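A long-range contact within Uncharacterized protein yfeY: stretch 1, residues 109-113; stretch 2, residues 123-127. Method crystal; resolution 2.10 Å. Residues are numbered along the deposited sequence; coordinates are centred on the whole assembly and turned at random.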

ATOM      1  N   PHE A 109       1.272 -17.858  -8.356  1.00 34.21           N
ATOM      2  CA  PHE A 109      -0.044 -18.491  -8.563  1.00 36.11           C
ATOM      3  C   PHE A 109      -0.946 -18.324  -7.361  1.00 36.60           C
ATOM      4  O   PHE A 109      -0.575 -18.664  -6.223  1.00 36.57           O
ATOM      5  CB  PHE A 109       0.121 -19.986  -8.936  1.00 37.26           C
ATOM      6  CG  PHE A 109      -1.189 -20.709  -9.197  1.00 40.73           C
ATOM      7  CD1 PHE A 109      -1.677 -20.844 -10.497  1.00 42.91           C
ATOM      8  CD2 PHE A 109      -1.938 -21.243  -8.140  1.00 42.89           C
ATOM      9  CE1 PHE A 109      -2.893 -21.485 -10.739  1.00 44.09           C
ATOM     10  CE2 PHE A 109      -3.151 -21.889  -8.375  1.00 44.40           C
ATOM     11  CZ  PHE A 109      -3.627 -22.009  -9.676  1.00 43.09           C
ATOM     12  N   GLY A 110      -2.117 -17.746  -7.608  1.00 37.70           N
ATOM     13  CA  GLY A 110      -3.183 -17.661  -6.611  1.00 38.33           C
ATOM     14  C   GLY A 110      -2.986 -16.622  -5.521  1.00 39.49           C
ATOM     15  O   GLY A 110      -3.961 -16.105  -4.982  1.00 39.53           O
ATOM     16  N   ASN A 111      -1.727 -16.370  -5.152  1.00 40.07           N
ATOM     17  CA  ASN A 111      -1.354 -15.334  -4.169  1.00 39.50           C
ATOM     18  C   ASN A 111      -1.496 -13.885  -4.731  1.00 38.96           C
ATOM     19  O   ASN A 111      -1.845 -12.925  -4.011  1.00 38.14           O
ATOM     20  CB  ASN A 111       0.131 -15.513  -3.794  1.00 40.16           C
ATOM     21  CG  ASN A 111       0.475 -16.916  -3.233  1.00 42.90           C
ATOM     22  OD1 ASN A 111       0.236 -17.192  -2.051  1.00 43.24           O
ATOM     23  ND2 ASN A 111       1.124 -17.771  -4.066  1.00 44.45           N
ATOM     24  N   CYS A 112      -1.207 -13.764  -6.025  1.00 38.32           N
ATOM     25  CA  CYS A 112      -0.811 -12.517  -6.671  1.00 38.29           C
ATOM     26  C   CYS A 112      -1.571 -12.298  -7.959  1.00 39.06           C
ATOM     27  O   CYS A 112      -1.968 -13.253  -8.616  1.00 38.23           O
ATOM     28  CB  CYS A 112       0.675 -12.563  -7.020  1.00 37.99           C
ATOM     29  SG  CYS A 112       1.736 -12.950  -5.608  1.00 36.06           S
ATOM     30  N   GLN A 113      -1.740 -11.019  -8.299  1.00 39.75           N
ATOM     31  CA  GLN A 113      -2.438 -10.548  -9.483  1.00 42.19           C
ATOM     32  C   GLN A 113      -1.822  -9.211  -9.926  1.00 41.69           C
ATOM     33  O   GLN A 113      -1.240  -8.489  -9.120  1.00 41.53           O
ATOM     34  CB  GLN A 113      -3.931 -10.363  -9.164  1.00 41.92           C
ATOM     35  CG  GLN A 113      -4.756 -11.670  -9.241  1.00 45.16           C
ATOM     36  CD  GLN A 113      -6.008 -11.688  -8.348  1.00 45.81           C
ATOM     37  OE1 GLN A 113      -6.426 -10.664  -7.771  1.00 50.86           O
ATOM     38  NE2 GLN A 113      -6.592 -12.875  -8.209  1.00 48.33           N
ATOM     39  N   VAL A 123       2.753  -5.979  -9.473  1.00 31.74           N
ATOM     40  CA  VAL A 123       1.984  -7.166  -9.155  1.00 30.87           C
ATOM     41  C   VAL A 123       1.591  -7.009  -7.691  1.00 30.34           C
ATOM     42  O   VAL A 123       2.413  -6.568  -6.873  1.00 30.22           O
ATOM     43  CB  VAL A 123       2.838  -8.422  -9.395  1.00 30.29           C
ATOM     44  CG1 VAL A 123       2.091  -9.692  -8.990  1.00 32.77           C
ATOM     45  CG2 VAL A 123       3.165  -8.511 -10.869  1.00 30.98           C
ATOM     46  N   GLU A 124       0.338  -7.324  -7.372  1.00 28.98           N
ATOM     47  CA  GLU A 124      -0.151  -7.208  -6.018  1.00 29.33           C
ATOM     48  C   GLU A 124      -0.493  -8.580  -5.432  1.00 29.13           C
ATOM     49  O   GLU A 124      -1.211  -9.363  -6.076  1.00 28.46           O
ATOM     50  CB  GLU A 124      -1.389  -6.338  -6.011  1.00 28.69           C
ATOM     51  CG  GLU A 124      -1.892  -5.964  -4.636  1.00 32.60           C
ATOM     52  CD  GLU A 124      -3.066  -5.036  -4.723  1.00 36.73           C
ATOM     53  OE1 GLU A 124      -3.020  -4.080  -5.539  1.00 40.74           O
ATOM     54  OE2 GLU A 124      -4.042  -5.282  -3.998  1.00 40.97           O
ATOM     55  N   CYS A 125      -0.024  -8.825  -4.207  1.00 28.86           N
ATOM     56  CA  CYS A 125      -0.141 -10.114  -3.514  1.00 29.19           C
ATOM     57  C   CYS A 125      -0.657  -9.919  -2.106  1.00 28.85           C
ATOM     58  O   CYS A 125      -0.190  -9.041  -1.398  1.00 27.41           O
ATOM     59  CB  CYS A 125       1.226 -10.828  -3.395  1.00 29.62           C
ATOM     60  SG  CYS A 125       2.215 -11.072  -4.936  1.00 33.50           S
ATOM     61  N   LYS A 126      -1.572 -10.783  -1.669  1.00 28.74           N
ATOM     62  CA  LYS A 126      -2.089 -10.697  -0.314  1.00 30.61           C
ATOM     63  C   LYS A 126      -1.047 -11.205   0.641  1.00 30.06           C
ATOM     64  O   LYS A 126      -0.315 -12.167   0.348  1.00 31.35           O
ATOM     65  CB  LYS A 126      -3.392 -11.508  -0.140  1.00 31.30           C
ATOM     66  CG  LYS A 126      -4.333 -11.434  -1.317  1.00 36.69           C
ATOM     67  CD  LYS A 126      -4.555 -12.839  -1.944  1.00 46.48           C
ATOM     68  CE  LYS A 126      -5.661 -12.839  -3.016  1.00 50.27           C
ATOM     69  NZ  LYS A 126      -5.529 -14.011  -3.957  1.00 53.41           N
ATOM     70  N   ALA A 127      -0.969 -10.560   1.784  1.00 29.81           N
ATOM     71  CA  ALA A 127      -0.078 -10.961   2.823  1.00 29.37           C
ATOM     72  C   ALA A 127      -0.618 -12.255   3.432  1.00 30.56           C
ATOM     73  O   ALA A 127      -1.832 -12.392   3.670  1.00 29.88           O
ATOM     74  CB  ALA A 127      -0.003  -9.891   3.848  1.00 29.74           C
TER

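Antiparallel strands alternate between pairs whose backbones exchange hydrogen bonds and pairs whose backbones do not, and a disulfide that links directly opposed cysteines across two strands must fit one of these sites. The contact in yfeY is a compact example of the second kind.

The backbone hydrogen bonds set the register. Gln 113 and Glu 124 form a hydrogen-bonded pair: Gln 113 N donates to Glu 124 O at 2.8 Å, and Glu 124 N returns a bond to Gln 113 O at 2.6 Å, the latter nearly straight at 168°. Beyond the cysteines, Lys 126 N reaches Asn 111 O at 3.2 Å, a longer bond but still well directed at 157°. Cys 112 and Cys 125 lie between these bonds as a non-hydrogen-bonded pair.

At that site the strands draw together, with Cys 112 CA and Cys 125 CA only 4.0 Å apart, against 5.3 Å between Gln 113 CA and Glu 124 CA. Both cysteine side chains project from the same face of the sheet, both in the m rotamer, and Cys 112 SG bonds covalently to Cys 125 SG at 2.1 Å with a chi3 of 106°. The covalent link thus reinforces a pairing that the flanking backbone bonds already define.

Weaker polar contacts accompany the ladder. CA-H...O approaches join Cys 112 CA to Glu 124 O at 3.2 Å and Cys 125 CA to Asn 111 O at 3.3 Å, so each of these carbonyls serves both an amide and a CA hydrogen.

Beyond the disulfide, the side-chain contacts across the stretches are few. Cys 112 CB packs against Val 123 CG1 at 3.8 Å, extending the buried disulfide with an apolar contact. Farther out, the Lys 126 side chain sets off sideways, yet its end approaches the loop, where Lys 126 NZ makes a weak hydrogen bond to Gly 110 O at 2.8 Å.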